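Surface-associated protein CshA (PDB 5L2D) binds host fibronectin as a cell-wall-attached streptococcal surface adhesin, of which this chain holds non-repetitive domain 2. Local coordinates at residues Lys101-Arg109 with Ile131-Ile142. Sequence-based numbering, arbitrary orientation.
Sequences KTPPSVTGR and IILPDDAVNWGI
V106 reaches the indole of W140 obliquely, its CG1 lying 3.9 Å from W140 CZ3, while one face of the ring takes L133 CB, 3.6 Å above the plane and offset toward the rim. With CG between its backbone N and carbonyl carbon (chi1 63°), W140 lays its indole against both. The second branch of V106 extends the apolar cluster: V106 CG2 lies 3.6 Å from I131 CG2 and 4.0 Å from I142 CD1, so one valine spans both 131-132 and 138-142.

Beside this cluster the backbones form a single antiparallel, hydrogen-bonded bridge. T107 N donates to I132 O (3.1 Å, 151° at the hydrogen), the donor tilted 32° from the carbonyl plane, and I132 N donates back to T107 O (3.1 Å). Reciprocal bonds identify the hydrogen-bonded type.

Toward the 103-104 end the contact is apolar proline packing. P104 CG rests 4.0 Å from P134 CG and against D135 CB, crossing the D135 side chain at about a right angle, and P103 CB packs on V138 CG1. The chain bends at P134 in an inverse gamma turn, closed by D135 N to L133 O at 3.0 Å.

S105, whose CB points away from 131-142, hydrogen-bonds through OG to D34. I131, I132 and V138 to I142 pair in an antiparallel ladder with a strand of the second subunit. The geometry is that of a loop with two consecutive prolines packed against a short strand, the turn after it and the first residues of strand 138-150, joined by an isolated beta bridge, within non-repetitive domain 2.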
loop_
_atom_site.group_PDB
_atom_site.type_symbol
_atom_site.label_atom_id
_atom_site.label_comp_id
_atom_site.label_asym_id
_atom_site.label_seq_id
_atom_site.Cartn_x
_atom_site.Cartn_y
_atom_site.Cartn_z
ATOM N N LYS A 101 3.744 12.109 18.289
ATOM C CA LYS A 101 4.870 12.606 17.541
ATOM C C LYS A 101 4.488 12.330 16.060
ATOM O O LYS A 101 3.765 11.363 15.738
ATOM C CB LYS A 101 6.180 11.919 17.991
ATOM N N THR A 102 4.923 13.215 15.174
ATOM C CA THR A 102 4.666 13.066 13.753
ATOM C C THR A 102 5.721 12.148 13.139
ATOM O O THR A 102 6.909 12.414 13.250
ATOM C CB THR A 102 4.699 14.441 13.048
ATOM O OG1 THR A 102 3.681 15.286 13.620
ATOM C CG2 THR A 102 4.496 14.288 11.541
ATOM N N PRO A 103 5.297 11.088 12.439
ATOM C CA PRO A 103 6.292 10.148 11.968
ATOM C C PRO A 103 7.134 10.735 10.851
ATOM O O PRO A 103 6.783 11.792 10.348
ATOM C CB PRO A 103 5.452 8.967 11.445
ATOM C CG PRO A 103 4.037 9.295 11.709
ATOM C CD PRO A 103 3.968 10.779 11.896
ATOM N N PRO A 104 8.238 10.053 10.466
ATOM C CA PRO A 104 9.071 10.502 9.341
ATOM C C PRO A 104 8.389 10.374 7.984
ATOM O O PRO A 104 7.477 9.564 7.820
ATOM C CB PRO A 104 10.316 9.599 9.406
ATOM C CG PRO A 104 10.003 8.494 10.358
ATOM C CD PRO A 104 8.846 8.932 11.211
ATOM N N SER A 105 8.852 11.182 7.029
ATOM C CA SER A 105 8.331 11.202 5.657
ATOM C C SER A 105 8.553 9.842 4.997
ATOM O O SER A 105 9.559 9.177 5.297
ATOM C CB SER A 105 9.045 12.291 4.821
ATOM O OG SER A 105 9.004 13.594 5.427
ATOM N N VAL A 106 7.645 9.422 4.103
ATOM C CA VAL A 106 7.900 8.176 3.368
ATOM C C VAL A 106 8.968 8.491 2.309
ATOM O O VAL A 106 9.112 9.650 1.951
ATOM C CB VAL A 106 6.623 7.473 2.774
ATOM C CG1 VAL A 106 5.331 7.947 3.436
ATOM C CG2 VAL A 106 6.538 7.605 1.267
ATOM N N THR A 107 9.716 7.488 1.827
ATOM C CA THR A 107 10.868 7.749 0.964
ATOM C C THR A 107 11.466 6.494 0.376
ATOM O O THR A 107 11.212 5.388 0.853
ATOM C CB THR A 107 12.011 8.459 1.750
ATOM O OG1 THR A 107 13.200 8.549 0.938
ATOM C CG2 THR A 107 12.336 7.700 3.062
ATOM N N GLY A 108 12.298 6.694 -0.642
ATOM C CA GLY A 108 13.127 5.630 -1.192
ATOM C C GLY A 108 14.526 5.662 -0.601
ATOM O O GLY A 108 14.931 4.717 0.101
ATOM N N ARG A 109 15.207 6.795 -0.844
ATOM C CA ARG A 109 16.682 6.986 -0.736
ATOM C C ARG A 109 17.467 6.015 0.168
ATOM O O ARG A 109 17.636 6.260 1.356
ATOM C CB ARG A 109 16.996 8.446 -0.342
ATOM N N ILE A 131 9.703 1.846 -1.744
ATOM C CA ILE A 131 9.243 2.985 -0.951
ATOM C C ILE A 131 8.774 2.454 0.375
ATOM O O ILE A 131 8.087 1.444 0.433
ATOM C CB ILE A 131 8.071 3.719 -1.619
ATOM C CG1 ILE A 131 8.562 4.476 -2.831
ATOM C CG2 ILE A 131 7.421 4.719 -0.671
ATOM C CD1 ILE A 131 7.429 4.851 -3.758
ATOM N N ILE A 132 9.106 3.162 1.438
ATOM C CA ILE A 132 8.846 2.675 2.782
ATOM C C ILE A 132 8.779 3.862 3.718
ATOM O O ILE A 132 9.436 4.891 3.488
ATOM C CB ILE A 132 9.947 1.672 3.213
ATOM C CG1 ILE A 132 9.735 1.192 4.653
ATOM C CG2 ILE A 132 11.335 2.276 3.046
ATOM C CD1 ILE A 132 10.573 -0.027 5.022
ATOM N N LEU A 133 7.936 3.736 4.734
ATOM C CA LEU A 133 7.880 4.712 5.810
ATOM C C LEU A 133 8.731 4.120 6.894
ATOM O O LEU A 133 8.347 3.098 7.481
ATOM C CB LEU A 133 6.467 4.920 6.320
ATOM C CG LEU A 133 6.344 6.123 7.241
ATOM C CD1 LEU A 133 4.875 6.394 7.503
ATOM C CD2 LEU A 133 7.069 5.932 8.556
ATOM N N PRO A 134 9.891 4.754 7.162
ATOM C CA PRO A 134 10.997 4.181 7.934
ATOM C C PRO A 134 10.834 4.278 9.462
ATOM O O PRO A 134 11.598 4.965 10.127
ATOM C CB PRO A 134 12.173 5.036 7.469
ATOM C CG PRO A 134 11.565 6.398 7.313
ATOM C CD PRO A 134 10.206 6.134 6.722
ATOM N N ASP A 135 9.840 3.603 10.014
ATOM C CA ASP A 135 9.662 3.570 11.461
ATOM C C ASP A 135 8.478 2.649 11.766
ATOM O O ASP A 135 7.547 2.533 10.980
ATOM C CB ASP A 135 9.467 4.988 12.039
ATOM C CG ASP A 135 9.613 5.057 13.574
ATOM O OD1 ASP A 135 10.177 4.148 14.229
ATOM O OD2 ASP A 135 9.160 6.066 14.135
ATOM N N ASP A 136 8.539 1.991 12.914
ATOM C CA ASP A 136 7.601 0.940 13.269
ATOM C C ASP A 136 6.255 1.498 13.679
ATOM O O ASP A 136 6.144 2.677 13.998
ATOM C CB ASP A 136 8.174 0.097 14.423
ATOM C CG ASP A 136 9.531 -0.572 14.072
ATOM O OD1 ASP A 136 9.838 -0.816 12.864
ATOM O OD2 ASP A 136 10.282 -0.859 15.035
ATOM N N ALA A 137 5.234 0.647 13.642
ATOM C CA ALA A 137 3.959 0.911 14.341
ATOM C C ALA A 137 3.226 2.149 13.834
ATOM O O ALA A 137 2.875 3.068 14.603
ATOM C CB ALA A 137 4.182 0.996 15.836
ATOM N N VAL A 138 2.966 2.123 12.527
ATOM C CA VAL A 138 2.288 3.213 11.825
ATOM C C VAL A 138 1.118 2.675 11.004
ATOM O O VAL A 138 1.158 1.571 10.475
ATOM C CB VAL A 138 3.250 3.979 10.909
ATOM C CG1 VAL A 138 3.966 5.067 11.677
ATOM C CG2 VAL A 138 4.265 3.013 10.307
ATOM N N ASN A 139 0.054 3.461 10.974
ATOM C CA ASN A 139 -1.053 3.274 10.075
ATOM C C ASN A 139 -0.888 4.414 9.091
ATOM O O ASN A 139 -1.165 5.585 9.431
ATOM C CB ASN A 139 -2.373 3.404 10.829
ATOM C CG ASN A 139 -3.567 3.257 9.934
ATOM O OD1 ASN A 139 -3.514 2.685 8.816
ATOM N ND2 ASN A 139 -4.663 3.786 10.399
ATOM N N TRP A 140 -0.384 4.095 7.898
ATOM C CA TRP A 140 -0.239 5.108 6.844
ATOM C C TRP A 140 -0.865 4.673 5.534
ATOM O O TRP A 140 -1.483 3.597 5.419
ATOM C CB TRP A 140 1.220 5.523 6.659
ATOM C CG TRP A 140 2.137 4.423 6.213
ATOM C CD1 TRP A 140 2.564 3.374 6.955
ATOM C CD2 TRP A 140 2.776 4.291 4.935
ATOM N NE1 TRP A 140 3.419 2.579 6.224
ATOM C CE2 TRP A 140 3.578 3.130 4.986
ATOM C CE3 TRP A 140 2.750 5.045 3.747
ATOM C CZ2 TRP A 140 4.335 2.695 3.908
ATOM C CZ3 TRP A 140 3.518 4.620 2.661
ATOM C CH2 TRP A 140 4.296 3.451 2.752
ATOM N N GLY A 141 -0.784 5.592 4.586
ATOM C CA GLY A 141 -1.115 5.325 3.197
ATOM C C GLY A 141 -0.698 6.433 2.238
ATOM O O GLY A 141 -0.452 7.568 2.639
ATOM N N ILE A 142 -0.614 6.062 0.966
ATOM C CA ILE A 142 -0.198 6.955 -0.086
ATOM C C ILE A 142 -1.001 6.704 -1.406
ATOM O O ILE A 142 -1.345 5.569 -1.736
ATOM C CB ILE A 142 1.327 6.825 -0.297
ATOM C CG1 ILE A 142 1.883 8.021 -1.057
ATOM C CG2 ILE A 142 1.663 5.580 -1.092
ATOM C CD1 ILE A 142 3.391 7.974 -1.244
#